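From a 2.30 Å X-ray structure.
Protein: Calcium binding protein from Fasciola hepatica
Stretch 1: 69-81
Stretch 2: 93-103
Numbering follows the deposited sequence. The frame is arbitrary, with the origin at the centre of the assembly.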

# COMPACT_ATOMS: atom_id res chain seq x y z
N CYS A 69 -6.10 -4.09 -1.64
CA CYS A 69 -5.18 -4.98 -0.94
C CYS A 69 -3.77 -4.70 -1.44
O CYS A 69 -3.54 -4.62 -2.65
N VAL A 70 -2.86 -4.52 -0.50
CA VAL A 70 -1.45 -4.35 -0.78
C VAL A 70 -0.72 -5.40 0.03
O VAL A 70 -1.00 -5.58 1.22
N ILE A 71 0.21 -6.10 -0.60
CA ILE A 71 1.07 -7.04 0.08
C ILE A 71 2.47 -6.51 -0.04
O ILE A 71 2.87 -6.03 -1.11
N LEU A 72 3.22 -6.58 1.05
CA LEU A 72 4.58 -6.14 1.02
C LEU A 72 5.47 -6.84 2.00
O LEU A 72 5.02 -7.62 2.81
N THR A 73 6.75 -6.58 1.85
CA THR A 73 7.79 -6.94 2.79
C THR A 73 8.52 -5.63 2.97
O THR A 73 8.82 -4.94 1.99
N GLY A 74 8.79 -5.26 4.21
CA GLY A 74 9.53 -4.05 4.50
C GLY A 74 8.72 -3.25 5.46
O GLY A 74 7.94 -3.81 6.22
N SER A 75 8.91 -1.94 5.44
CA SER A 75 8.21 -1.02 6.33
C SER A 75 7.27 -0.18 5.48
O SER A 75 7.47 -0.01 4.26
N TYR A 76 6.25 0.36 6.12
CA TYR A 76 5.22 1.11 5.40
C TYR A 76 4.62 2.15 6.32
O TYR A 76 4.62 1.97 7.54
N TRP A 77 4.12 3.22 5.71
CA TRP A 77 3.41 4.31 6.35
C TRP A 77 2.29 4.65 5.37
O TRP A 77 2.55 4.83 4.19
N MET A 78 1.04 4.72 5.83
CA MET A 78 -0.09 4.89 4.92
C MET A 78 -1.09 5.94 5.40
O MET A 78 -1.07 6.36 6.58
N HIS A 79 -1.93 6.37 4.45
CA HIS A 79 -3.08 7.23 4.73
C HIS A 79 -4.17 7.09 3.64
O HIS A 79 -3.87 7.15 2.44
N PHE A 80 -5.41 6.86 4.09
CA PHE A 80 -6.61 6.89 3.25
C PHE A 80 -7.62 7.91 3.80
O PHE A 80 -8.11 8.76 3.05
N SER A 81 -7.97 7.80 5.08
CA SER A 81 -9.04 8.61 5.67
C SER A 81 -8.87 8.87 7.16
O SER A 81 -8.34 8.03 7.90
N GLY A 93 4.37 -14.51 8.17
CA GLY A 93 5.77 -14.70 7.84
C GLY A 93 6.45 -13.43 7.38
O GLY A 93 6.48 -12.43 8.09
N ARG A 94 6.97 -13.47 6.16
CA ARG A 94 7.64 -12.32 5.56
C ARG A 94 6.69 -11.31 4.91
O ARG A 94 7.08 -10.17 4.65
N HIS A 95 5.48 -11.75 4.61
CA HIS A 95 4.49 -10.90 3.96
C HIS A 95 3.61 -10.13 4.94
O HIS A 95 3.20 -10.67 5.96
N ILE A 96 3.35 -8.88 4.59
CA ILE A 96 2.45 -7.99 5.33
C ILE A 96 1.30 -7.77 4.38
O ILE A 96 1.53 -7.42 3.23
N CYS A 97 0.08 -7.99 4.86
CA CYS A 97 -1.12 -7.68 4.10
C CYS A 97 -1.80 -6.43 4.66
O CYS A 97 -2.15 -6.38 5.82
N LEU A 98 -1.98 -5.42 3.81
CA LEU A 98 -2.79 -4.27 4.09
C LEU A 98 -4.05 -4.37 3.23
O LEU A 98 -3.96 -4.45 2.02
N ALA A 99 -5.21 -4.37 3.86
CA ALA A 99 -6.49 -4.39 3.13
C ALA A 99 -7.43 -3.41 3.79
O ALA A 99 -7.52 -3.36 5.00
N TRP A 100 -8.12 -2.63 2.99
CA TRP A 100 -9.08 -1.69 3.53
C TRP A 100 -10.13 -1.33 2.49
O TRP A 100 -9.97 -1.57 1.30
N ARG A 101 -11.21 -0.75 2.97
CA ARG A 101 -12.37 -0.55 2.16
C ARG A 101 -12.60 0.93 2.01
O ARG A 101 -12.38 1.70 2.95
N THR A 102 -13.04 1.33 0.83
CA THR A 102 -13.29 2.74 0.50
C THR A 102 -14.74 2.89 -0.01
O THR A 102 -15.26 1.96 -0.66
N PRO A 103 -15.42 4.04 0.29
CA PRO A 103 -16.82 4.21 -0.16
C PRO A 103 -16.98 4.23 -1.68
O PRO A 103 -18.10 4.11 -2.17

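The strand through C69 to L72 and strand 95-101 run antiparallel as direct neighbours, and the chain then turns a corner at T73 and G74 so that the strand through Y76 to M78 runs back about 10 Å from strand 95-101, nearly parallel to it. The side chains of V70, L72, I96 and L98 share one face of the paired strands and fill the space beneath this returning segment, from which Y76 and M78 point toward them.

L98 (m, t) is the central bump. Its CD2 lies over one face of the Y76 ring, 3.5 Å from Y76 CZ, while L98 CD1 reaches both L72 CD2, at 3.7 Å, and the same ring, 3.8 Å from Y76 CD2. The ring of Y76 (p) also touches I96, with Y76 CE1 3.9 Å from I96 CG2, and its hydroxyl is hydrogen-bonded elsewhere in the structure. I96 (m, t) packs its CB 4.1 Å from L72 CG and extends CD1 to 3.4 Å from the carbonyl O of G74, filling the inside of the corner. V70 (t) places CG2 4.1 Å from W100 CH2. The M78 sulfur, SD, approaches the six-membered ring of W100 (p) obliquely, 4.8 Å from its centroid.

Farther along, F80 (t) enters a pocket lined by W100, R101, T102 and P103. Its CD2 lies 3.6 Å from W100 CD1, the two rings inclined obliquely at 36°, and P103 CD abuts the phenyl edge 3.7 Å from F80 CZ. The high B factors of F80 make these contacts less certain.

On the opposite face, C69 and C97 are both t, and C69 SG lies 3.6 Å from C97 SG, too far for a disulfide. I71 CG2 rests 4.0 Å from H95 CB. No side-chain hydrogen bond links the stretches; the polar ties are backbone pairs, V70 with L98 and L72 with I96.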

# COMPACT_ATOMS: atom_id res chain seq x y z
CB CYS A 69 -5.52 -6.46 -1.15
SG CYS A 69 -4.44 -7.56 -0.18
CB VAL A 70 -0.97 -2.93 -0.40
CG1 VAL A 70 0.54 -2.78 -0.56
CG2 VAL A 70 -1.65 -1.89 -1.26
CB ILE A 71 0.98 -8.45 -0.52
CG1 ILE A 71 -0.47 -8.93 -0.48
CG2 ILE A 71 1.84 -9.44 0.26
CD1 ILE A 71 -0.64 -10.28 -1.15
CB LEU A 72 4.65 -4.64 1.24
CG LEU A 72 4.15 -4.15 2.59
CD1 LEU A 72 5.21 -3.30 3.26
CD2 LEU A 72 2.88 -3.35 2.38
CB THR A 73 8.75 -7.99 2.19
OG1 THR A 73 9.61 -7.37 1.23
CG2 THR A 73 7.96 -9.07 1.49
CB SER A 75 9.23 -0.13 7.04
OG SER A 75 10.47 -0.81 7.22
CB TYR A 76 4.13 0.18 4.82
CG TYR A 76 3.28 -0.42 5.89
CD1 TYR A 76 3.69 -1.56 6.56
CD2 TYR A 76 2.12 0.20 6.29
CE1 TYR A 76 2.92 -2.09 7.59
CE2 TYR A 76 1.34 -0.33 7.32
CZ TYR A 76 1.76 -1.47 7.96
OH TYR A 76 0.99 -1.98 8.97
CB TRP A 77 4.35 5.51 6.52
CG TRP A 77 5.58 5.14 7.26
CD1 TRP A 77 5.76 5.19 8.62
CD2 TRP A 77 6.79 4.59 6.71
NE1 TRP A 77 7.02 4.74 8.94
CE2 TRP A 77 7.67 4.36 7.79
CE3 TRP A 77 7.20 4.27 5.41
CZ2 TRP A 77 8.94 3.82 7.62
CZ3 TRP A 77 8.47 3.74 5.24
CH2 TRP A 77 9.33 3.52 6.34
CB MET A 78 -0.80 3.56 4.67
CG MET A 78 -1.49 2.93 5.87
SD MET A 78 -2.72 1.70 5.37
CE MET A 78 -3.90 1.82 6.72
CB HIS A 79 -2.66 8.69 4.89
CG HIS A 79 -3.70 9.54 5.57
ND1 HIS A 79 -4.03 9.39 6.90
CD2 HIS A 79 -4.49 10.53 5.10
CE1 HIS A 79 -4.98 10.25 7.22
NE2 HIS A 79 -5.27 10.96 6.15
CB PHE A 80 -7.24 5.49 3.17
CG PHE A 80 -8.71 5.48 2.77
CD1 PHE A 80 -9.20 6.25 1.71
CD2 PHE A 80 -9.61 4.66 3.45
CE1 PHE A 80 -10.54 6.22 1.36
CE2 PHE A 80 -10.96 4.63 3.10
CZ PHE A 80 -11.42 5.41 2.05
CB SER A 81 -10.39 7.92 5.43
OG SER A 81 -11.46 8.83 5.60
CB ARG A 94 8.70 -12.79 4.55
CG ARG A 94 8.21 -13.43 3.26
CD ARG A 94 9.40 -13.67 2.32
NE ARG A 94 8.97 -14.15 1.01
CZ ARG A 94 8.56 -15.39 0.73
NH1 ARG A 94 8.51 -16.35 1.66
NH2 ARG A 94 8.18 -15.68 -0.52
CB HIS A 95 3.64 -11.74 3.04
CG HIS A 95 4.43 -12.38 1.96
ND1 HIS A 95 5.13 -11.65 1.02
CD2 HIS A 95 4.68 -13.68 1.70
CE1 HIS A 95 5.75 -12.47 0.21
NE2 HIS A 95 5.50 -13.71 0.60
CB ILE A 96 3.12 -6.64 5.68
CG1 ILE A 96 4.21 -6.84 6.75
CG2 ILE A 96 2.08 -5.61 6.15
CD1 ILE A 96 5.23 -5.71 6.83
CB CYS A 97 -2.07 -8.86 4.13
SG CYS A 97 -3.59 -8.55 3.22
CB LEU A 98 -2.04 -2.98 3.73
CG LEU A 98 -0.61 -2.83 4.24
CD1 LEU A 98 -0.05 -1.51 3.72
CD2 LEU A 98 -0.50 -2.89 5.77
CB ALA A 99 -7.10 -5.80 3.12
CB TRP A 100 -8.37 -0.46 4.04
CG TRP A 100 -7.80 0.38 2.98
CD1 TRP A 100 -8.38 1.45 2.40
CD2 TRP A 100 -6.53 0.22 2.35
NE1 TRP A 100 -7.56 1.98 1.45
CE2 TRP A 100 -6.41 1.24 1.40
CE3 TRP A 100 -5.48 -0.67 2.51
CZ2 TRP A 100 -5.28 1.39 0.59
CZ3 TRP A 100 -4.35 -0.53 1.71
CH2 TRP A 100 -4.26 0.50 0.76
CB ARG A 101 -13.57 -1.21 2.80
CG ARG A 101 -14.71 -1.42 1.82
CD ARG A 101 -16.06 -0.98 2.36
NE ARG A 101 -16.89 -2.14 2.68
CZ ARG A 101 -17.69 -2.25 3.73
NH1 ARG A 101 -17.79 -1.29 4.66
NH2 ARG A 101 -18.40 -3.37 3.87
CB THR A 102 -12.24 3.24 -0.52
OG1 THR A 102 -12.44 4.63 -0.80
CG2 THR A 102 -12.25 2.43 -1.83
CB PRO A 103 -17.22 5.57 0.44
CG PRO A 103 -15.94 6.30 0.63
CD PRO A 103 -14.94 5.24 1.02